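Local coordinates for putative creatinine amidohydrolase (Bacteroides fragilis, PDB 3LUB), which probably hydrolyses carbon-nitrogen bonds of amide substrates as a zinc-dependent member of the creatininase superfamily, at the interface of chains A and B. Residues are numbered along the deposited sequence; one frame, centred on the assembly and turned at random. Chains: chain A/B, Putative creatinine amidohydrolase.

Contact 1: the interface of chains A and B. Residues chain A 115, 142-144, 149, 240, 243; chain B 198, 202-204.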
# COMPACT_ATOMS: atom_id res chain seq x y z
N LEU A 115 6.09 21.87 13.81
CA LEU A 115 5.71 21.23 15.08
C LEU A 115 4.32 20.65 14.96
O LEU A 115 3.38 21.36 14.64
CB LEU A 115 5.73 22.22 16.26
CG LEU A 115 5.11 21.71 17.61
CD1 LEU A 115 6.03 20.71 18.30
CD2 LEU A 115 4.79 22.86 18.52
N ALA A 142 9.06 18.36 14.81
CA ALA A 142 8.93 18.01 16.24
C ALA A 142 7.49 17.67 16.55
O ALA A 142 6.61 18.04 15.82
CB ALA A 142 9.40 19.17 17.17
N ALA A 143 7.27 16.93 17.62
CA ALA A 143 5.93 16.62 18.08
C ALA A 143 5.86 16.76 19.58
O ALA A 143 6.82 16.48 20.28
CB ALA A 143 5.54 15.21 17.67
N ALA A 144 4.70 17.21 20.07
CA ALA A 144 4.41 17.31 21.50
C ALA A 144 2.91 17.14 21.73
O ALA A 144 2.10 17.52 20.88
CB ALA A 144 4.87 18.67 22.05
N VAL A 149 3.40 19.44 28.03
CA VAL A 149 4.33 20.57 28.05
C VAL A 149 4.57 21.02 29.51
O VAL A 149 5.70 21.32 29.88
CB VAL A 149 3.83 21.74 27.14
CG1 VAL A 149 4.68 22.99 27.31
CG2 VAL A 149 3.77 21.28 25.65
N LEU A 240 5.80 26.84 24.84
CA LEU A 240 5.68 26.62 23.37
C LEU A 240 6.20 27.82 22.58
O LEU A 240 6.94 27.62 21.62
CB LEU A 240 4.23 26.30 22.96
CG LEU A 240 3.75 24.89 23.27
CD1 LEU A 240 2.20 24.75 23.12
CD2 LEU A 240 4.54 23.89 22.38
N LEU A 243 9.82 27.53 22.47
CA LEU A 243 10.18 26.51 21.48
C LEU A 243 10.17 27.10 20.05
O LEU A 243 11.15 26.95 19.29
CB LEU A 243 9.25 25.27 21.57
CG LEU A 243 9.49 24.20 20.49
CD1 LEU A 243 10.90 23.62 20.61
CD2 LEU A 243 8.47 23.10 20.50
N LEU B 198 14.08 21.59 23.16
CA LEU B 198 14.14 20.17 22.79
C LEU B 198 14.97 19.40 23.79
O LEU B 198 14.66 18.24 24.06
CB LEU B 198 14.68 19.95 21.38
CG LEU B 198 13.89 20.50 20.21
CD1 LEU B 198 14.53 20.05 18.90
CD2 LEU B 198 12.40 20.12 20.29
N VAL B 202 10.18 19.85 25.89
CA VAL B 202 8.88 20.52 25.58
C VAL B 202 8.26 19.82 24.35
O VAL B 202 7.05 19.60 24.30
CB VAL B 202 9.03 22.03 25.30
CG1 VAL B 202 7.69 22.63 24.80
CG2 VAL B 202 9.59 22.75 26.54
N ALA B 203 9.11 19.47 23.39
CA ALA B 203 8.72 18.66 22.24
C ALA B 203 9.84 17.63 21.92
O ALA B 203 10.93 17.71 22.44
CB ALA B 203 8.42 19.57 21.00
N TRP B 204 9.53 16.68 21.04
CA TRP B 204 10.45 15.60 20.67
C TRP B 204 10.89 15.66 19.21
O TRP B 204 10.04 15.77 18.30
CB TRP B 204 9.74 14.25 20.88
CG TRP B 204 10.62 13.08 20.53
CD1 TRP B 204 11.50 12.45 21.35
CD2 TRP B 204 10.70 12.40 19.27
NE1 TRP B 204 12.13 11.42 20.69
CE2 TRP B 204 11.67 11.38 19.41
CE3 TRP B 204 10.04 12.55 18.05
CZ2 TRP B 204 11.97 10.50 18.37
CZ3 TRP B 204 10.36 11.69 17.02
CH2 TRP B 204 11.30 10.67 17.18
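B:Trp204 and A:Ala143 pair through their backbones as an antiparallel beta bridge. The loop segment B:202-204 thereby docks against strand 140-145 of chain A. B:Trp204 N donates to A:Ala143 O at 2.8 Å, with an angle of 163° at the hydrogen. In return A:Ala143 N donates to B:Trp204 O at 3.1 Å. B:Trp204 CB also lies near the A:Ala143 carbonyl.

The apolar part is centred on the methyl of B:Ala203. It sits among A:Leu115 CD1 and the CB atoms of A:Ala142 and A:Ala144, and A:Leu243 also reaches it. The alanines of the strand probably allow the close approach of the backbone.

A:Leu243, on helix 226-249, can be followed outward. Its CB leads to CG, which lies anti to the backbone N (chi1 175°) and carries the fork toward chain B. At the tip the two methyls part. A:Leu243 CD2 packs on B:Ala203 CB at 3.6 Å. A:Leu243 CD1 meets B:Leu198 CD2 at 3.8 Å, and these two leucine side chains run at about a right angle.

B:Val202 extends the apolar surface. Its CG1 branch is anti to the backbone N and faces A:Val149 and A:Leu240, which lie side by side across the contact. B:Val202 CG1 is 3.9 Å from A:Val149 CG1. A:Leu240 CD2 is 4.2 Å from B:Val202 CG1. The patch would help hold two copies together if this assembly is the biological one, which the structure alone does not show. The carbonyl of the same valine faces the strand, with B:Val202 O 3.3 Å from the methyl CB of A:Ala144.

Contact 2: the interface of chains A and B. Residues chain A 195-198, 202-203; chain B 240, 242-243, 246.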
# COMPACT_ATOMS: atom_id res chain seq x y z
N ILE A 195 -5.35 -7.98 34.92
CA ILE A 195 -3.95 -8.40 34.89
C ILE A 195 -3.12 -7.33 35.62
O ILE A 195 -2.90 -6.24 35.09
CB ILE A 195 -3.47 -8.62 33.42
CG1 ILE A 195 -4.36 -9.71 32.75
CG2 ILE A 195 -2.00 -9.03 33.36
CD1 ILE A 195 -4.21 -9.85 31.22
N ALA A 196 -2.68 -7.63 36.84
CA ALA A 196 -2.08 -6.66 37.72
C ALA A 196 -0.86 -6.00 37.10
O ALA A 196 -0.72 -4.77 37.19
CB ALA A 196 -1.69 -7.32 39.06
N SER A 197 -0.00 -6.81 36.46
CA SER A 197 1.24 -6.32 35.83
C SER A 197 1.01 -5.22 34.78
O SER A 197 1.87 -4.30 34.59
CB SER A 197 2.04 -7.47 35.24
OG SER A 197 2.38 -8.43 36.24
N LEU A 198 -0.16 -5.28 34.12
CA LEU A 198 -0.57 -4.23 33.17
C LEU A 198 -0.97 -2.93 33.88
O LEU A 198 -0.71 -1.86 33.35
CB LEU A 198 -1.70 -4.71 32.25
CG LEU A 198 -1.42 -5.97 31.39
CD1 LEU A 198 -2.63 -6.35 30.56
CD2 LEU A 198 -0.20 -5.82 30.50
N VAL A 202 4.15 -2.84 33.66
CA VAL A 202 5.23 -3.72 33.24
C VAL A 202 5.21 -3.81 31.70
O VAL A 202 6.25 -3.79 31.04
CB VAL A 202 5.07 -5.14 33.92
CG1 VAL A 202 6.12 -6.17 33.43
CG2 VAL A 202 5.10 -5.02 35.50
N ALA A 203 4.01 -3.90 31.15
CA ALA A 203 3.78 -3.89 29.72
C ALA A 203 2.59 -2.97 29.43
O ALA A 203 1.82 -2.64 30.35
CB ALA A 203 3.49 -5.31 29.24
N LEU B 240 8.68 -10.00 34.64
CA LEU B 240 8.17 -10.51 33.37
C LEU B 240 7.50 -11.87 33.57
O LEU B 240 6.39 -12.10 33.08
CB LEU B 240 9.30 -10.55 32.31
CG LEU B 240 9.66 -9.19 31.70
CD1 LEU B 240 10.98 -9.17 30.91
CD2 LEU B 240 8.48 -8.61 30.81
N GLY B 242 6.01 -12.90 36.22
CA GLY B 242 4.71 -12.54 36.78
C GLY B 242 3.65 -12.09 35.77
O GLY B 242 2.48 -12.49 35.84
N LEU B 243 4.07 -11.26 34.83
CA LEU B 243 3.20 -10.83 33.74
C LEU B 243 2.80 -11.98 32.84
O LEU B 243 1.63 -12.08 32.44
CB LEU B 243 3.89 -9.74 32.90
CG LEU B 243 3.24 -9.36 31.55
CD1 LEU B 243 2.04 -8.54 31.78
CD2 LEU B 243 4.25 -8.59 30.68
N GLU B 246 0.09 -14.03 34.83
CA GLU B 246 -1.21 -13.34 34.91
C GLU B 246 -1.87 -13.22 33.54
O GLU B 246 -3.09 -13.33 33.44
CB GLU B 246 -1.06 -11.96 35.50
CG GLU B 246 -0.55 -11.93 36.91
CD GLU B 246 0.06 -10.59 37.25
OE1 GLU B 246 0.22 -9.75 36.32
OE2 GLU B 246 0.40 -10.34 38.44
O HOH W 1 1.81 -8.40 39.47
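A:Ser197 OG is anti to the carbonyl carbon (chi1 -59°), which puts the hydroxyl beside its own amide, and both can face one oxygen of B:Glu246. The glutamate CG is likewise beside its backbone N (chi1 -62°). From there the chain runs extended and delivers OE1 to the two serine groups.

B:Glu246 OE1 accepts from A:Ser197 N at 3.0 Å. It also accepts from the hydroxyl, with A:Ser197 OG 2.5 Å from B:Glu246 OE1. The amide comes from the syn side, 27° out of the carboxylate plane. The hydroxyl comes from the opposite face. The amide near the start of the short helix 196-199, together with the hydroxyl, may help to stabilise a negative charge. Water 1 joins the other carboxylate oxygen to the serine: its oxygen is 2.6 Å from B:Glu246 OE2 and a longer 3.3 Å from A:Ser197 OG.

One turn earlier on helix 226-249, B:Leu243 packs against the serine: B:Leu243 CD1 is 3.6 Å from A:Ser197 CB. The other methyl, B:Leu243 CD2, turns to A:Val202 CG1, whose side chain runs past in the opposite direction.

The aliphatic start of the glutamate is also used. The side chains of A:Ile195 and B:Glu246 cross obliquely, with A:Ile195 CG2 3.7 Å from B:Glu246 CB.

Contact 1 and contact 2 lie about 32 Å apart, measured between the centres of their C-alpha atoms. The interface is two-fold symmetric, and the contacts show overlapping regions of its two halves with the chains exchanged. Both pair segment 195-204 of one copy with helix 226-249 of the other. Leu198, Val202, Ala203, Leu240 and Leu243 appear in each. Contact 1 adds strand 140-145, and contact 2 adds the polar end at Ser197 and Glu246. Each copy gives and receives the same segment. This reciprocal exchange would tie two copies together if the deposited six-copy assembly is the biological one, which the structure alone does not show.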